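Local coordinates for MsStt7d protein (Micromonas, PDB 4IX3) that probably acts as an ATP-dependent protein kinase, as a homolog of the state transition kinase Stt7, and is represented here by its catalytic domain, at residues Asp20-Leu24 and Phe37-Lys42. Numbering follows the deposited sequence.
Sequences DIRVL and FRGVFK
Phe41 carries CG opposite its backbone N (chi1 176°), and this brings ring atom CD1 to 3.7 Å from Ile21 CG1. The two side chains pass each other at a slant. Ring atom CE1 lies beside Asp20 CB, and Lys42 CG sits over the centre of one ring face. On the same side of the sheet, Val23 sets CG2 opposite its own N, and this methyl packs 3.6 Å from Phe37 CB. Gly39 faces Val23 across the strands with no side chain, and their CA atoms come within 4.3 Å.

Arg22 and Val40 run alongside each other on the other side. The Arg22 chain is bent at chi3 (65°), which brings NH2 to 3.6 Å from Val40 CG2. Leu24 CD1 packs near the same methyl and over Gly39 CA.

Four backbone bonds join the strands. Arg22 and Val40 form a reciprocal pair, with Arg22 N reaching Val40 O at 2.9 Å. Lys42 N binds Asp20 O, and Leu24 N binds Arg38 O. A water accepts a bond from Arg38 N.

Ile21, Val23 and Phe41 pack on strand 45-52, and Ile21 and Phe41 also reach Met110 of strand 106-112. The Arg38 guanidinium turns away to a salt bridge with Glu116. Strand 34-41 also bonds to strand 45-52, which carries Lys50, a residue of the nucleotide site. The antiparallel pair 21-23 and 34-41 thus belongs to the antiparallel beta sheet of the kinase N-lobe, with the glycine-rich loop region between its strands.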
ATOM      1  N   ASP B  20     -11.003  26.049   4.945  1.00 18.09           N
ATOM      2  CA  ASP B  20     -11.109  26.426   3.535  1.00 18.77           C
ATOM      3  C   ASP B  20     -10.958  25.225   2.585  1.00 17.64           C
ATOM      4  O   ASP B  20     -10.909  25.372   1.358  1.00 18.31           O
ATOM      5  CB  ASP B  20     -10.120  27.541   3.218  1.00 20.51           C
ATOM      6  CG  ASP B  20     -10.561  28.886   3.789  1.00 22.33           C
ATOM      7  OD1 ASP B  20     -11.791  29.184   3.915  1.00 25.86           O
ATOM      8  OD2 ASP B  20      -9.633  29.623   4.151  1.00 26.08           O
ATOM      9  N   ILE B  21     -10.871  24.021   3.149  1.00 15.38           N
ATOM     10  CA  ILE B  21     -10.628  22.821   2.338  1.00 15.15           C
ATOM     11  C   ILE B  21     -11.874  21.958   2.507  1.00 17.00           C
ATOM     12  O   ILE B  21     -12.245  21.567   3.628  1.00 18.73           O
ATOM     13  CB  ILE B  21      -9.339  22.070   2.756  1.00 14.31           C
ATOM     14  CG1 ILE B  21      -8.123  22.979   2.445  1.00 15.30           C
ATOM     15  CG2 ILE B  21      -9.212  20.753   1.984  1.00 15.02           C
ATOM     16  CD1 ILE B  21      -6.851  22.603   3.162  1.00 16.08           C
ATOM     17  N   ARG B  22     -12.393  21.528   1.365  1.00 17.17           N
ATOM     18  CA  ARG B  22     -13.427  20.527   1.293  1.00 16.88           C
ATOM     19  C   ARG B  22     -12.825  19.315   0.598  1.00 16.12           C
ATOM     20  O   ARG B  22     -12.282  19.431  -0.505  1.00 18.14           O
ATOM     21  CB  ARG B  22     -14.658  21.031   0.529  1.00 18.18           C
ATOM     22  CG  ARG B  22     -15.775  20.016   0.476  1.00 26.63           C
ATOM     23  CD  ARG B  22     -17.061  20.648  -0.019  1.00 30.91           C
ATOM     24  NE  ARG B  22     -16.934  21.098  -1.399  1.00 36.23           N
ATOM     25  CZ  ARG B  22     -17.105  20.302  -2.451  1.00 38.21           C
ATOM     26  NH1 ARG B  22     -17.347  19.008  -2.262  1.00 39.12           N
ATOM     27  NH2 ARG B  22     -17.028  20.797  -3.686  1.00 46.02           N
ATOM     28  N   VAL B  23     -12.940  18.160   1.235  1.00 17.60           N
ATOM     29  CA  VAL B  23     -12.404  16.908   0.702  1.00 18.57           C
ATOM     30  C   VAL B  23     -13.546  16.135   0.063  1.00 20.04           C
ATOM     31  O   VAL B  23     -14.658  16.056   0.609  1.00 23.95           O
ATOM     32  CB  VAL B  23     -11.542  16.131   1.736  1.00 20.90           C
ATOM     33  CG1 VAL B  23     -12.272  15.876   3.041  1.00 25.35           C
ATOM     34  CG2 VAL B  23     -11.034  14.825   1.125  1.00 22.60           C
ATOM     35  N   LEU B  24     -13.299  15.603  -1.130  1.00 20.84           N
ATOM     36  CA  LEU B  24     -14.314  14.795  -1.802  1.00 23.22           C
ATOM     37  C   LEU B  24     -14.058  13.310  -1.512  1.00 23.60           C
ATOM     38  O   LEU B  24     -12.939  12.828  -1.671  1.00 25.65           O
ATOM     39  CB  LEU B  24     -14.267  15.045  -3.317  1.00 24.28           C
ATOM     40  CG  LEU B  24     -14.901  16.323  -3.848  1.00 29.76           C
ATOM     41  CD1 LEU B  24     -14.335  17.582  -3.225  1.00 38.91           C
ATOM     42  CD2 LEU B  24     -14.776  16.380  -5.360  1.00 38.52           C
ATOM     43  N   PHE B  37      -6.953  12.117  -2.171  1.00 13.64           N
ATOM     44  CA  PHE B  37      -8.320  12.493  -2.448  1.00 12.37           C
ATOM     45  C   PHE B  37      -8.343  13.761  -3.322  1.00 12.68           C
ATOM     46  O   PHE B  37      -7.418  14.555  -3.283  1.00 14.56           O
ATOM     47  CB  PHE B  37      -9.012  12.875  -1.134  1.00 14.99           C
ATOM     48  CG  PHE B  37      -9.100  11.764  -0.132  1.00 16.19           C
ATOM     49  CD1 PHE B  37     -10.262  11.041  -0.008  1.00 24.09           C
ATOM     50  CD2 PHE B  37      -8.042  11.499   0.714  1.00 16.98           C
ATOM     51  CE1 PHE B  37     -10.327  10.002   0.907  1.00 25.42           C
ATOM     52  CE2 PHE B  37      -8.117  10.500   1.692  1.00 18.96           C
ATOM     53  CZ  PHE B  37      -9.276   9.769   1.782  1.00 23.74           C
ATOM     54  N   ARG B  38      -9.407  13.971  -4.085  1.00 15.88           N
ATOM     55  CA  ARG B  38      -9.622  15.300  -4.686  1.00 14.36           C
ATOM     56  C   ARG B  38     -10.204  16.207  -3.603  1.00 15.49           C
ATOM     57  O   ARG B  38     -10.864  15.748  -2.674  1.00 17.26           O
ATOM     58  CB  ARG B  38     -10.625  15.244  -5.826  1.00 19.30           C
ATOM     59  CG  ARG B  38     -10.116  14.561  -7.070  1.00 26.21           C
ATOM     60  CD  ARG B  38     -11.259  14.707  -8.049  1.00 31.79           C
ATOM     61  NE  ARG B  38     -11.007  13.976  -9.282  1.00 37.44           N
ATOM     62  CZ  ARG B  38     -11.249  12.678  -9.432  1.00 40.72           C
ATOM     63  NH1 ARG B  38     -11.736  11.985  -8.409  1.00 46.67           N
ATOM     64  NH2 ARG B  38     -10.954  12.064 -10.580  1.00 42.06           N
ATOM     65  N   GLY B  39      -9.994  17.507  -3.741  1.00 13.93           N
ATOM     66  CA  GLY B  39     -10.641  18.466  -2.850  1.00 15.68           C
ATOM     67  C   GLY B  39     -10.791  19.806  -3.544  1.00 17.52           C
ATOM     68  O   GLY B  39     -10.425  19.978  -4.707  1.00 17.18           O
ATOM     69  N   VAL B  40     -11.433  20.729  -2.840  1.00 16.49           N
ATOM     70  CA  VAL B  40     -11.630  22.080  -3.361  1.00 18.07           C
ATOM     71  C   VAL B  40     -11.142  23.012  -2.259  1.00 18.05           C
ATOM     72  O   VAL B  40     -11.566  22.874  -1.092  1.00 17.69           O
ATOM     73  CB  VAL B  40     -13.115  22.365  -3.671  1.00 18.99           C
ATOM     74  CG1 VAL B  40     -13.266  23.794  -4.166  1.00 21.21           C
ATOM     75  CG2 VAL B  40     -13.644  21.393  -4.727  1.00 25.09           C
ATOM     76  N   PHE B  41     -10.308  23.973  -2.649  1.00 16.08           N
ATOM     77  CA  PHE B  41      -9.713  24.907  -1.717  1.00 16.02           C
ATOM     78  C   PHE B  41     -10.345  26.280  -2.016  1.00 17.60           C
ATOM     79  O   PHE B  41     -10.364  26.723  -3.178  1.00 19.07           O
ATOM     80  CB  PHE B  41      -8.192  24.909  -1.909  1.00 16.10           C
ATOM     81  CG  PHE B  41      -7.427  25.901  -1.075  1.00 17.50           C
ATOM     82  CD1 PHE B  41      -7.578  25.956   0.317  1.00 17.50           C
ATOM     83  CD2 PHE B  41      -6.537  26.796  -1.679  1.00 18.41           C
ATOM     84  CE1 PHE B  41      -6.801  26.819   1.080  1.00 21.03           C
ATOM     85  CE2 PHE B  41      -5.727  27.653  -0.918  1.00 17.51           C
ATOM     86  CZ  PHE B  41      -5.874  27.678   0.483  1.00 18.17           C
ATOM     87  N   LYS B  42     -10.839  26.948  -0.981  1.00 17.88           N
ATOM     88  CA  LYS B  42     -11.404  28.291  -1.075  1.00 19.85           C
ATOM     89  C   LYS B  42     -12.554  28.349  -2.064  1.00 22.33           C
ATOM     90  O   LYS B  42     -12.797  29.357  -2.740  1.00 29.19           O
ATOM     91  CB  LYS B  42     -10.316  29.302  -1.399  1.00 21.84           C
ATOM     92  CG  LYS B  42      -9.400  29.573  -0.222  1.00 23.31           C
ATOM     93  CD  LYS B  42      -8.467  30.737  -0.501  1.00 29.42           C
ATOM     94  CE  LYS B  42      -7.580  31.027   0.697  1.00 32.74           C
ATOM     95  NZ  LYS B  42      -6.877  32.312   0.469  1.00 36.57           N
TER
HETATM   96  O   HOH W   1     -11.638  12.211  -3.768  1.00 23.23           O